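Local coordinates for protein chitinase (Paenibacillus sp. FPU-7, PDB 5GZT) that probably hydrolyses internal beta-1,4 linkages between N-acetylglucosamine units of chitin and chitodextrins, using two family 18 glycoside hydrolase domains in one chain, at residues B[282-285]-B[286-289]; B[340-344]-B[345-349]; B[560-564]-B[565-569]; B[994-998]-B[999-1003]; B[1031-1035]-B[1036-1040]. All blocks are in the same frame, centred on the assembly; numbering follows the deposited sequence.

Contact 1: residues B[282-285]-B[286-289]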
loop_
_atom_site.group_PDB
_atom_site.type_symbol
_atom_site.label_atom_id
_atom_site.label_comp_id
_atom_site.label_asym_id
_atom_site.label_seq_id
_atom_site.Cartn_x
_atom_site.Cartn_y
_atom_site.Cartn_z
ATOM N N TYR B 282 5.135 5.479 0.769
ATOM C CA TYR B 282 6.363 6.153 0.329
ATOM C C TYR B 282 7.150 6.450 1.586
ATOM O O TYR B 282 6.566 6.902 2.579
ATOM C CB TYR B 282 6.124 7.476 -0.405
ATOM C CG TYR B 282 5.929 7.354 -1.899
ATOM C CD1 TYR B 282 4.671 7.108 -2.441
ATOM C CD2 TYR B 282 6.974 7.492 -2.781
ATOM C CE1 TYR B 282 4.480 7.029 -3.822
ATOM C CE2 TYR B 282 6.772 7.389 -4.156
ATOM C CZ TYR B 282 5.522 7.149 -4.682
ATOM O OH TYR B 282 5.289 7.084 -6.049
ATOM N N ILE B 283 8.459 6.185 1.543
ATOM C CA ILE B 283 9.378 6.405 2.657
ATOM C C ILE B 283 10.531 7.216 2.127
ATOM O O ILE B 283 11.144 6.816 1.169
ATOM C CB ILE B 283 9.912 5.075 3.197
ATOM C CG1 ILE B 283 8.871 4.441 4.119
ATOM C CG2 ILE B 283 11.223 5.279 3.973
ATOM C CD1 ILE B 283 9.034 4.792 5.594
ATOM N N PRO B 284 10.864 8.350 2.776
ATOM C CA PRO B 284 11.828 9.249 2.230
ATOM C C PRO B 284 13.265 8.772 2.500
ATOM O O PRO B 284 13.578 8.303 3.595
ATOM C CB PRO B 284 11.604 10.532 3.037
ATOM C CG PRO B 284 11.099 10.066 4.325
ATOM C CD PRO B 284 10.249 8.875 4.004
ATOM N N ALA B 285 14.111 9.011 1.533
ATOM C CA ALA B 285 15.499 8.570 1.581
ATOM C C ALA B 285 16.322 9.404 2.524
ATOM O O ALA B 285 17.372 8.960 2.970
ATOM C CB ALA B 285 16.106 8.633 0.189
ATOM N N TRP B 286 15.819 10.574 2.861
ATOM C CA TRP B 286 16.588 11.601 3.568
ATOM C C TRP B 286 16.367 11.529 5.052
ATOM O O TRP B 286 16.817 12.389 5.755
ATOM C CB TRP B 286 16.256 13.015 3.020
ATOM C CG TRP B 286 14.804 13.313 2.736
ATOM C CD1 TRP B 286 13.851 13.737 3.627
ATOM C CD2 TRP B 286 14.139 13.230 1.468
ATOM N NE1 TRP B 286 12.631 13.929 2.980
ATOM C CE2 TRP B 286 12.773 13.569 1.679
ATOM C CE3 TRP B 286 14.550 12.845 0.189
ATOM C CZ2 TRP B 286 11.843 13.619 0.639
ATOM C CZ3 TRP B 286 13.636 12.838 -0.826
ATOM C CH2 TRP B 286 12.295 13.232 -0.611
ATOM N N VAL B 287 15.588 10.572 5.532
ATOM C CA VAL B 287 15.595 10.243 6.945
ATOM C C VAL B 287 16.621 9.120 7.112
ATOM O O VAL B 287 16.755 8.190 6.231
ATOM C CB VAL B 287 14.172 9.815 7.417
ATOM C CG1 VAL B 287 14.151 9.277 8.847
ATOM C CG2 VAL B 287 13.217 10.989 7.267
ATOM N N ASP B 288 17.316 9.180 8.238
ATOM C CA ASP B 288 18.269 8.143 8.584
ATOM C C ASP B 288 17.544 7.086 9.311
ATOM O O ASP B 288 17.298 7.196 10.499
ATOM C CB ASP B 288 19.436 8.735 9.383
ATOM C CG ASP B 288 20.470 7.699 9.794
ATOM O OD1 ASP B 288 20.209 6.463 9.844
ATOM O OD2 ASP B 288 21.553 8.166 10.066
ATOM N N TRP B 289 17.132 6.048 8.574
ATOM C CA TRP B 289 16.239 5.078 9.129
ATOM C C TRP B 289 16.875 4.237 10.188
ATOM O O TRP B 289 16.158 3.739 11.059
ATOM C CB TRP B 289 15.549 4.229 8.045
ATOM C CG TRP B 289 14.551 5.078 7.377
ATOM C CD1 TRP B 289 14.623 5.617 6.147
ATOM C CD2 TRP B 289 13.358 5.574 7.968
ATOM N NE1 TRP B 289 13.553 6.434 5.925
ATOM C CE2 TRP B 289 12.749 6.417 7.029
ATOM C CE3 TRP B 289 12.742 5.377 9.214
ATOM C CZ2 TRP B 289 11.549 7.076 7.272
ATOM C CZ3 TRP B 289 11.533 6.009 9.461
ATOM C CH2 TRP B 289 10.942 6.865 8.480
#
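The indole NE1 of Trp289 donates to the backbone O of Pro284 at 3.0 Å, a nearly straight bond (N-H...O 162°) in which the oxygen lies at the ring edge, close to the indole plane. It ties off a tight reversal, a type I beta turn from Pro284 to Val287, at the point where strand 264-284 gives out. The same indole rests against Ile283, whose CG2, anti to the backbone N, comes obliquely to within 3.3 Å of Trp289 NE1. Val287 CG1 sits over the centre of one indole face, while its other methyl, CG2, meets Pro284 CG at 3.7 Å.

Trp286, within the turn, folds back over the proline. With chi1 at 42°, CG of Trp286 stands between the backbone N and the carbonyl carbon, which brings one indole face onto Pro284 CB, 3.7 Å from the centroid of the five-membered ring: a CH-pi contact. Pro284 is wedged between both tryptophans.

The turn closes off the C-terminal end of a barrel strand in the first family 18 domain. Strand 303-312 runs parallel alongside, bonded to Ile283 and Ala285, Trp286 leans on Trp623 of strand 619-623, and Trp289 packs against Tyr350 of helix 344-352.

Contact 2: residues B[340-344]-B[345-349]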
loop_
_atom_site.group_PDB
_atom_site.type_symbol
_atom_site.label_atom_id
_atom_site.label_comp_id
_atom_site.label_asym_id
_atom_site.label_seq_id
_atom_site.Cartn_x
_atom_site.Cartn_y
_atom_site.Cartn_z
ATOM N N ARG B 340 25.000 15.287 1.111
ATOM C CA ARG B 340 26.101 14.540 0.479
ATOM C C ARG B 340 26.432 13.253 1.157
ATOM O O ARG B 340 26.819 12.312 0.468
ATOM C CB ARG B 340 27.376 15.385 0.362
ATOM C CG ARG B 340 27.245 16.603 -0.559
ATOM C CD ARG B 340 28.382 17.573 -0.214
ATOM N NE ARG B 340 28.240 18.838 -0.907
ATOM C CZ ARG B 340 28.592 20.002 -0.391
ATOM N NH1 ARG B 340 29.122 20.112 0.827
ATOM N NH2 ARG B 340 28.356 21.078 -1.084
ATOM N N ASN B 341 26.227 13.181 2.479
ATOM C CA ASN B 341 26.380 11.948 3.253
ATOM C C ASN B 341 25.108 11.143 3.500
ATOM O O ASN B 341 25.033 10.279 4.447
ATOM C CB ASN B 341 27.045 12.255 4.613
ATOM C CG ASN B 341 28.358 13.030 4.451
ATOM O OD1 ASN B 341 29.041 12.870 3.467
ATOM N ND2 ASN B 341 28.687 13.891 5.415
ATOM N N ASN B 342 24.100 11.356 2.672
ATOM C CA ASN B 342 22.812 10.662 2.920
ATOM C C ASN B 342 23.007 9.132 3.000
ATOM O O ASN B 342 23.525 8.553 2.099
ATOM C CB ASN B 342 21.822 11.013 1.812
ATOM C CG ASN B 342 20.418 10.644 2.206
ATOM O OD1 ASN B 342 19.886 11.230 3.155
ATOM N ND2 ASN B 342 19.902 9.548 1.624
ATOM N N PRO B 343 22.588 8.481 4.079
ATOM C CA PRO B 343 22.849 7.083 4.293
ATOM C C PRO B 343 21.951 6.058 3.574
ATOM O O PRO B 343 21.319 5.231 4.215
ATOM C CB PRO B 343 22.665 6.958 5.791
ATOM C CG PRO B 343 21.550 7.891 6.040
ATOM C CD PRO B 343 21.864 9.059 5.221
ATOM N N ASP B 344 22.026 6.060 2.256
ATOM C CA ASP B 344 21.133 5.294 1.431
ATOM C C ASP B 344 21.270 3.792 1.637
ATOM O O ASP B 344 20.229 3.043 1.744
ATOM C CB ASP B 344 21.244 5.703 -0.032
ATOM C CG ASP B 344 20.600 7.036 -0.308
ATOM O OD1 ASP B 344 19.307 7.126 -0.341
ATOM O OD2 ASP B 344 21.393 8.013 -0.449
ATOM N N GLU B 345 22.519 3.343 1.790
ATOM C CA GLU B 345 22.766 1.918 1.886
ATOM C C GLU B 345 22.332 1.433 3.229
ATOM O O GLU B 345 21.689 0.381 3.336
ATOM C CB GLU B 345 24.243 1.575 1.588
ATOM C CG GLU B 345 24.657 2.001 0.175
ATOM C CD GLU B 345 25.834 1.219 -0.433
ATOM O OE1 GLU B 345 26.719 0.741 0.330
ATOM O OE2 GLU B 345 25.882 1.125 -1.695
ATOM N N SER B 346 22.668 2.165 4.270
ATOM C CA SER B 346 22.103 1.855 5.579
ATOM C C SER B 346 20.519 1.828 5.552
ATOM O O SER B 346 19.857 0.939 6.121
ATOM C CB SER B 346 22.550 2.939 6.563
ATOM O OG SER B 346 22.150 2.578 7.858
ATOM N N ASN B 347 19.943 2.839 4.911
ATOM C CA ASN B 347 18.466 2.993 4.877
ATOM C C ASN B 347 17.834 1.757 4.272
ATOM O O ASN B 347 17.013 1.022 4.949
ATOM C CB ASN B 347 18.130 4.213 4.066
ATOM C CG ASN B 347 18.165 5.489 4.878
ATOM O OD1 ASN B 347 18.288 5.485 6.062
ATOM N ND2 ASN B 347 18.008 6.581 4.222
ATOM N N LEU B 348 18.288 1.484 3.030
ATOM C CA LEU B 348 17.811 0.362 2.240
ATOM C C LEU B 348 17.957 -0.948 2.986
ATOM O O LEU B 348 17.045 -1.764 2.937
ATOM C CB LEU B 348 18.493 0.300 0.917
ATOM C CG LEU B 348 17.962 0.796 -0.426
ATOM C CD1 LEU B 348 16.460 1.015 -0.488
ATOM C CD2 LEU B 348 18.724 1.971 -1.008
ATOM N N ALA B 349 19.067 -1.156 3.703
ATOM C CA ALA B 349 19.220 -2.379 4.508
ATOM C C ALA B 349 18.202 -2.460 5.622
ATOM O O ALA B 349 17.603 -3.526 5.831
ATOM C CB ALA B 349 20.641 -2.494 5.083
#
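An inverse gamma turn centred on Pro343 leads straight into helix 344-352, so that the proline stands at the N-cap while its carbonyl already serves the first turn. Asn347 N donates to Pro343 O at 2.8 Å, and Leu348 N repeats the pattern on Asp344 O, also at 2.8 Å and almost straight (173°). The side chain of Asn347 lies back along the same carbonyl: its CG is 3.2 Å from Pro343 O, and the amide runs on past the pyrrolidine ring, with OD1 4.1 Å from Pro343 CG. Ser346 CB flanks the proline at CB.

Ahead of the helix, ND2 of Asn342 donates to Asp344 OD2 at 3.0 Å; the bond lies in the amide plane of Asn342 but reaches the oxygen from above the carboxylate plane. The same ND2 also serves Ala285 O. Tyr306 OH lies between Asp344 OD1 and Asn347 ND2, bonded to both.

Asn347 turns its amide to the loop 286-289, using OD1 on Trp289 N and ND2 on Val287 O as well as on the tyrosine. With an alanine in place of Asn347, Trp289 N and Val287 O would probably both lose their side-chain mate and the loop would be freer to shift. The Asp344 carboxylate, gripped by neutral donors near a helix N-terminus, is likely to stay ionised.

Contact 3: residues B[560-564]-B[565-569]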
loop_
_atom_site.group_PDB
_atom_site.type_symbol
_atom_site.label_atom_id
_atom_site.label_comp_id
_atom_site.label_asym_id
_atom_site.label_seq_id
_atom_site.Cartn_x
_atom_site.Cartn_y
_atom_site.Cartn_z
ATOM N N GLY B 560 4.143 27.066 2.839
ATOM C CA GLY B 560 3.647 26.191 1.737
ATOM C C GLY B 560 2.903 24.928 2.180
ATOM O O GLY B 560 1.714 24.702 1.757
ATOM N N THR B 561 3.640 24.069 2.904
ATOM C CA THR B 561 3.189 22.785 3.422
ATOM C C THR B 561 3.568 22.696 4.895
ATOM O O THR B 561 4.554 23.240 5.304
ATOM C CB THR B 561 3.740 21.543 2.713
ATOM O OG1 THR B 561 5.146 21.522 2.841
ATOM C CG2 THR B 561 3.363 21.468 1.201
ATOM N N ILE B 562 2.716 22.056 5.687
ATOM C CA ILE B 562 3.020 21.696 7.072
ATOM C C ILE B 562 2.700 20.220 7.248
ATOM O O ILE B 562 1.609 19.792 6.945
ATOM C CB ILE B 562 2.166 22.545 8.040
ATOM C CG1 ILE B 562 2.451 24.003 7.876
ATOM C CG2 ILE B 562 2.461 22.151 9.490
ATOM C CD1 ILE B 562 1.494 24.955 8.581
ATOM N N VAL B 563 3.631 19.410 7.739
ATOM C CA VAL B 563 3.488 17.978 7.803
ATOM C C VAL B 563 2.470 17.631 8.910
ATOM O O VAL B 563 2.222 18.430 9.854
ATOM C CB VAL B 563 4.835 17.266 7.992
ATOM C CG1 VAL B 563 5.870 17.732 6.922
ATOM C CG2 VAL B 563 5.398 17.502 9.402
ATOM N N TYR B 564 1.746 16.531 8.722
ATOM C CA TYR B 564 0.649 16.179 9.654
ATOM C C TYR B 564 1.106 16.125 11.138
ATOM O O TYR B 564 0.371 16.515 11.998
ATOM C CB TYR B 564 0.101 14.824 9.283
ATOM C CG TYR B 564 -1.151 14.384 10.017
ATOM C CD1 TYR B 564 -2.367 15.075 9.866
ATOM C CD2 TYR B 564 -1.103 13.331 10.938
ATOM C CE1 TYR B 564 -3.505 14.668 10.570
ATOM C CE2 TYR B 564 -2.236 12.904 11.601
ATOM C CZ TYR B 564 -3.455 13.548 11.423
ATOM O OH TYR B 564 -4.599 13.132 12.072
ATOM N N SER B 565 2.258 15.536 11.436
ATOM C CA SER B 565 2.731 15.469 12.834
ATOM C C SER B 565 2.808 16.839 13.486
ATOM O O SER B 565 2.445 16.988 14.647
ATOM C CB SER B 565 4.093 14.800 12.914
ATOM O OG SER B 565 5.039 15.442 12.061
ATOM N N GLU B 566 3.224 17.850 12.734
ATOM C CA GLU B 566 3.300 19.190 13.254
ATOM C C GLU B 566 1.894 19.768 13.449
ATOM O O GLU B 566 1.638 20.482 14.419
ATOM C CB GLU B 566 4.120 20.063 12.313
ATOM C CG GLU B 566 4.095 21.552 12.571
ATOM C CD GLU B 566 4.731 21.957 13.901
ATOM O OE1 GLU B 566 5.637 21.268 14.447
ATOM O OE2 GLU B 566 4.277 22.990 14.480
ATOM N N LEU B 567 0.968 19.434 12.546
ATOM C CA LEU B 567 -0.410 19.854 12.730
ATOM C C LEU B 567 -1.004 19.258 13.999
ATOM O O LEU B 567 -1.661 19.931 14.751
ATOM C CB LEU B 567 -1.307 19.514 11.505
ATOM C CG LEU B 567 -0.983 20.168 10.144
ATOM C CD1 LEU B 567 -1.911 19.566 9.073
ATOM C CD2 LEU B 567 -1.101 21.666 10.197
ATOM N N VAL B 568 -0.790 18.003 14.221
ATOM C CA VAL B 568 -1.261 17.345 15.435
ATOM C C VAL B 568 -0.661 18.076 16.655
ATOM O O VAL B 568 -1.377 18.461 17.573
ATOM C CB VAL B 568 -0.911 15.867 15.411
ATOM C CG1 VAL B 568 -1.138 15.231 16.769
ATOM C CG2 VAL B 568 -1.726 15.116 14.325
ATOM N N ASN B 569 0.652 18.267 16.654
ATOM C CA ASN B 569 1.308 18.848 17.809
ATOM C C ASN B 569 0.880 20.285 18.111
ATOM O O ASN B 569 0.714 20.601 19.262
ATOM C CB ASN B 569 2.817 18.743 17.657
ATOM C CG ASN B 569 3.342 17.290 17.803
ATOM O OD1 ASN B 569 2.684 16.362 18.278
ATOM N ND2 ASN B 569 4.532 17.130 17.383
#
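This is a strand-to-helix junction at the rim of a small antiparallel sheet inserted in the first family 18 domain: the short, weakly bonded edge strand 561-563 turns at Val563, the N-cap, directly into helix 564-570. The two short segments diverge at 76°, and backbone bonds join them. Val563 O accepts from Leu567 N at 3.1 Å, in the carbonyl plane, and more weakly from Glu566 N; Tyr564 O takes Val568 N at 2.9 Å.

Side chains fill the angle. Ile562 CG2 is lodged between two residues of the helix, 3.5 Å from Glu566 CG and 3.7 Å from Leu567 CD2, the leucine crossing it at about a right angle. On another side of the junction, Val563 CG2 meets Ser565 OG at 3.4 Å. One turn along, Val568 lays its CG2 over one face of the Tyr564 ring, 3.8 Å from the centroid and displaced toward the CE2 rim, a CH-pi contact. The tyrosine reaches this place because its CG is anti to the backbone N (chi1 -172°), which carries the ring along the helix.

Ile562 and Leu567 both continue onto Ile597 of strand 596-598, and Tyr564 OH is hydrogen-bonded to Glu633. Between side chains the cohesion is thus mostly apolar, while main-chain bonds hold the helix start and the phenol's polar end is anchored outside the junction.

Contact 4: residues B[994-998]-B[999-1003]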
loop_
_atom_site.group_PDB
_atom_site.type_symbol
_atom_site.label_atom_id
_atom_site.label_comp_id
_atom_site.label_asym_id
_atom_site.label_seq_id
_atom_site.Cartn_x
_atom_site.Cartn_y
_atom_site.Cartn_z
ATOM N N GLY B 994 3.422 -3.160 18.970
ATOM C CA GLY B 994 2.639 -4.307 19.459
ATOM C C GLY B 994 3.217 -4.892 20.770
ATOM O O GLY B 994 2.605 -5.784 21.308
ATOM N N ASP B 995 4.307 -4.343 21.284
ATOM C CA ASP B 995 4.978 -4.875 22.460
ATOM C C ASP B 995 4.271 -4.502 23.805
ATOM O O ASP B 995 3.376 -3.639 23.849
ATOM C CB ASP B 995 6.443 -4.413 22.485
ATOM C CG ASP B 995 7.428 -5.450 23.107
ATOM O OD1 ASP B 995 6.996 -6.437 23.781
ATOM O OD2 ASP B 995 8.654 -5.207 22.985
ATOM N N PHE B 996 4.644 -5.218 24.861
ATOM C CA PHE B 996 4.024 -5.040 26.196
ATOM C C PHE B 996 4.400 -3.775 26.872
ATOM O O PHE B 996 5.553 -3.374 26.891
ATOM C CB PHE B 996 4.482 -6.154 27.162
ATOM C CG PHE B 996 3.866 -7.461 26.879
ATOM C CD1 PHE B 996 2.590 -7.753 27.360
ATOM C CD2 PHE B 996 4.549 -8.447 26.124
ATOM C CE1 PHE B 996 1.981 -8.983 27.066
ATOM C CE2 PHE B 996 3.951 -9.679 25.856
ATOM C CZ PHE B 996 2.668 -9.949 26.333
ATOM N N SER B 997 3.402 -3.122 27.419
ATOM C CA SER B 997 3.653 -2.063 28.378
ATOM C C SER B 997 2.545 -2.023 29.383
ATOM O O SER B 997 1.495 -2.590 29.148
ATOM C CB SER B 997 3.757 -0.707 27.633
ATOM O OG SER B 997 2.590 -0.450 26.928
ATOM N N ALA B 998 2.715 -1.223 30.413
ATOM C CA ALA B 998 1.627 -0.950 31.342
ATOM C C ALA B 998 0.410 -0.446 30.585
ATOM O O ALA B 998 -0.707 -0.862 30.847
ATOM C CB ALA B 998 2.032 0.051 32.389
ATOM N N ASP B 999 0.628 0.499 29.670
ATOM C CA ASP B 999 -0.430 1.096 28.855
ATOM C C ASP B 999 -1.141 0.042 28.096
ATOM O O ASP B 999 -2.399 -0.007 28.143
ATOM C CB ASP B 999 0.177 2.205 27.913
ATOM C CG ASP B 999 -0.858 2.893 27.083
ATOM O OD1 ASP B 999 -1.883 3.331 27.644
ATOM O OD2 ASP B 999 -0.710 2.900 25.844
ATOM N N SER B 1000 -0.416 -0.821 27.374
ATOM C CA SER B 1000 -1.070 -1.813 26.544
ATOM C C SER B 1000 -1.794 -2.841 27.404
ATOM O O SER B 1000 -2.954 -3.204 27.081
ATOM C CB SER B 1000 -0.118 -2.572 25.617
ATOM O OG SER B 1000 0.724 -3.469 26.304
ATOM N N VAL B 1001 -1.174 -3.236 28.503
ATOM C CA VAL B 1001 -1.823 -4.254 29.395
ATOM C C VAL B 1001 -3.084 -3.736 30.084
ATOM O O VAL B 1001 -4.185 -4.333 30.052
ATOM C CB VAL B 1001 -0.811 -4.739 30.445
ATOM C CG1 VAL B 1001 -1.477 -5.686 31.421
ATOM C CG2 VAL B 1001 0.292 -5.459 29.784
ATOM N N LEU B 1002 -2.945 -2.545 30.648
ATOM C CA LEU B 1002 -4.077 -1.946 31.377
ATOM C C LEU B 1002 -5.169 -1.483 30.449
ATOM O O LEU B 1002 -6.394 -1.573 30.808
ATOM C CB LEU B 1002 -3.569 -0.884 32.282
ATOM C CG LEU B 1002 -2.618 -1.397 33.332
ATOM C CD1 LEU B 1002 -1.918 -0.233 34.007
ATOM C CD2 LEU B 1002 -3.353 -2.218 34.362
ATOM N N THR B 1003 -4.822 -1.143 29.178
ATOM C CA THR B 1003 -5.873 -0.979 28.196
ATOM C C THR B 1003 -6.616 -2.251 27.904
ATOM O O THR B 1003 -7.869 -2.227 27.796
ATOM C CB THR B 1003 -5.297 -0.360 26.880
ATOM O OG1 THR B 1003 -4.767 0.910 27.218
ATOM C CG2 THR B 1003 -6.316 -0.181 25.804
#
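Ser997 and Ser1000 exchange bonds in both directions across the start of helix 998-1007. Ser1000 N donates to Ser997 OG at 3.1 Å, and Ser997 N donates in return to Ser1000 OG at 2.9 Å; the two are similarly straight, both near 164°. Each hydroxyl lies between its own backbone N and carbonyl carbon (chi1 58° for Ser997, 71° for Ser1000), which turns each OG to the other residue's amide. The helix then takes over with regular bonds, Val1001 N to Ser997 O and Leu1002 N to Ala998 O, both at 2.8 Å.

Around this polar centre the apolar contacts are looser. Val1001 CG2 comes to the edge of the Phe996 ring, 4.1 Å from CD1, and Leu1002 CD1 approaches Ala998 CB at 4.3 Å. Within the first turns, Asp999 O accepts from both OG1 and N of Thr1003, which arrive from opposite faces of the carbonyl plane.

A second shell fixes the approach to the cap. Thr988 OG1 is hydrogen-bonded to both Ser997 OG and Asp995 O, and Asp995 OD1, which takes Phe996 N from above the carboxylate plane, also has His973 NE2 as a partner. Asp999 OD1 bonds Tyr1102 OH of helix 1093-1106. The reciprocal pair of serines is a classic capping box, here starting a helix of the second family 18 barrel.

Contact 5: residues B[1031-1035]-B[1036-1040]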
loop_
_atom_site.group_PDB
_atom_site.type_symbol
_atom_site.label_atom_id
_atom_site.label_comp_id
_atom_site.label_asym_id
_atom_site.label_seq_id
_atom_site.Cartn_x
_atom_site.Cartn_y
_atom_site.Cartn_z
ATOM N N ASN B 1031 26.756 -4.295 20.463
ATOM C CA ASN B 1031 26.675 -2.858 20.709
ATOM C C ASN B 1031 26.117 -2.126 19.495
ATOM O O ASN B 1031 26.854 -1.461 18.756
ATOM C CB ASN B 1031 27.995 -2.294 21.174
ATOM C CG ASN B 1031 27.888 -0.872 21.672
ATOM O OD1 ASN B 1031 26.826 -0.236 21.642
ATOM N ND2 ASN B 1031 28.997 -0.363 22.174
ATOM N N ILE B 1032 24.798 -2.257 19.315
ATOM C CA ILE B 1032 23.998 -1.522 18.328
ATOM C C ILE B 1032 22.819 -0.935 19.104
ATOM O O ILE B 1032 22.127 -1.698 19.839
ATOM C CB ILE B 1032 23.436 -2.448 17.225
ATOM C CG1 ILE B 1032 24.563 -3.213 16.522
ATOM C CG2 ILE B 1032 22.613 -1.686 16.181
ATOM C CD1 ILE B 1032 24.040 -4.325 15.639
ATOM N N ASN B 1033 22.621 0.385 18.943
ATOM C CA ASN B 1033 21.647 1.200 19.665
ATOM C C ASN B 1033 21.675 0.921 21.148
ATOM O O ASN B 1033 20.621 0.745 21.784
ATOM C CB ASN B 1033 20.233 0.969 19.115
ATOM C CG ASN B 1033 20.138 1.264 17.639
ATOM O OD1 ASN B 1033 19.489 0.537 16.890
ATOM N ND2 ASN B 1033 20.794 2.331 17.207
ATOM N N HIS B 1034 22.893 0.849 21.671
ATOM C CA HIS B 1034 23.168 0.519 23.043
ATOM C C HIS B 1034 22.483 -0.771 23.498
ATOM O O HIS B 1034 22.065 -0.870 24.626
ATOM C CB HIS B 1034 22.787 1.674 23.950
ATOM C CG HIS B 1034 23.194 3.008 23.428
ATOM N ND1 HIS B 1034 24.508 3.377 23.261
ATOM C CD2 HIS B 1034 22.453 4.073 23.041
ATOM C CE1 HIS B 1034 24.562 4.609 22.790
ATOM N NE2 HIS B 1034 23.328 5.059 22.660
ATOM N N GLY B 1035 22.396 -1.755 22.614
ATOM C CA GLY B 1035 21.830 -3.071 22.961
ATOM C C GLY B 1035 20.303 -3.190 22.940
ATOM O O GLY B 1035 19.786 -4.296 23.124
ATOM N N LEU B 1036 19.591 -2.097 22.623
ATOM C CA LEU B 1036 18.133 -2.071 22.719
ATOM C C LEU B 1036 17.482 -2.712 21.519
ATOM O O LEU B 1036 17.706 -2.265 20.404
ATOM C CB LEU B 1036 17.643 -0.631 22.834
ATOM C CG LEU B 1036 16.116 -0.431 22.902
ATOM C CD1 LEU B 1036 15.587 -1.115 24.156
ATOM C CD2 LEU B 1036 15.816 1.087 22.898
ATOM N N PHE B 1037 16.676 -3.728 21.751
ATOM C CA PHE B 1037 15.985 -4.499 20.698
ATOM C C PHE B 1037 17.017 -5.145 19.746
ATOM O O PHE B 1037 16.839 -5.128 18.516
ATOM C CB PHE B 1037 14.922 -3.679 19.912
ATOM C CG PHE B 1037 13.912 -2.948 20.797
ATOM C CD1 PHE B 1037 13.160 -3.652 21.770
ATOM C CD2 PHE B 1037 13.662 -1.586 20.627
ATOM C CE1 PHE B 1037 12.218 -2.978 22.562
ATOM C CE2 PHE B 1037 12.723 -0.911 21.420
ATOM C CZ PHE B 1037 12.038 -1.605 22.395
ATOM N N GLN B 1038 18.067 -5.721 20.341
ATOM C CA GLN B 1038 19.111 -6.470 19.615
ATOM C C GLN B 1038 19.003 -7.969 19.864
ATOM O O GLN B 1038 18.664 -8.412 20.966
ATOM C CB GLN B 1038 20.503 -5.957 20.016
ATOM C CG GLN B 1038 20.738 -4.506 19.595
ATOM C CD GLN B 1038 20.408 -4.229 18.132
ATOM O OE1 GLN B 1038 20.907 -4.894 17.239
ATOM N NE2 GLN B 1038 19.558 -3.243 17.895
ATOM N N GLN B 1039 19.234 -8.742 18.816
ATOM C CA GLN B 1039 19.410 -10.191 18.960
ATOM C C GLN B 1039 20.662 -10.454 19.854
ATOM O O GLN B 1039 21.676 -9.758 19.751
ATOM C CB GLN B 1039 19.499 -10.810 17.578
ATOM C CG GLN B 1039 19.627 -12.320 17.565
ATOM C CD GLN B 1039 18.444 -13.031 18.209
ATOM O OE1 GLN B 1039 17.278 -12.755 17.883
ATOM N NE2 GLN B 1039 18.742 -13.971 19.117
ATOM N N ALA B 1040 20.536 -11.352 20.822
ATOM C CA ALA B 1040 21.623 -11.618 21.784
ATOM C C ALA B 1040 22.073 -13.081 21.666
ATOM O O ALA B 1040 21.337 -13.928 21.159
ATOM C CB ALA B 1040 21.219 -11.300 23.204
HETATM O O HOH W 1 16.970 0.089 18.866
#
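The loop 1031-1040 doubles back through two successive bends, with positive phi at three residues in a row (1033-1035), Gly1035 N bonded to Ile1032 O, Leu1036 N donating to Asn1033 O at 3.1 Å from well above the carbonyl plane, and a type II beta turn running from Gly1035 to Gln1038.

Gln1038 folds inward to fill the bend. Its chain is kinked at chi2 (-50°), so the amide turns back across Ile1032 at about a right angle: CG lies 3.1 Å from Ile1032 O and OE1 is 3.5 Å from Ile1032 CB. From there NE2 donates to Leu1036 O at 3.3 Å, again from above the carbonyl plane. A water donates to the same oxygen at 2.9 Å and to Asn1033 OD1 at 3.2 Å, linking the two sides of the loop. The amides of Asn1033 and Gln1038 stand 75° apart. Replacing Gln1038 by alanine would probably open a gap beside Ile1032 and cost Leu1036 O its side-chain donor.

Leu1036 CD1 sits over the centre of the Phe1037 ring. In sequence the loop links strand 1024-1026 to helix 1052-1058 of the second family 18 domain; in space, Leu1036 touches Tyr1076 of strand 1074-1079, His1034 stacks on Tyr1067 of strand 1065-1069, and Thr980 bonds both Gly1035 O and Gln1038 N.

In the fold
Contacts 1 and 2 are neighbours in the first family 18 domain, their centres about 9 Å apart, and share a polar interface. Contact 1 is the most buried of the five and relies on aromatic packing; contact 2 is more polar and reaches the surface at Glu345. Contact 3, in the same domain, stands clear of both, and its side chains meet largely through apolar groups. Contacts 4 and 5 belong to the second domain and meet lightly, Asp995 against Phe1037. Contacts 2, 3 and 4 all start helices, but only contact 4 uses a side-chain capping box. Contact 5, a loop with exposed residues, depends on turns, an amide and water.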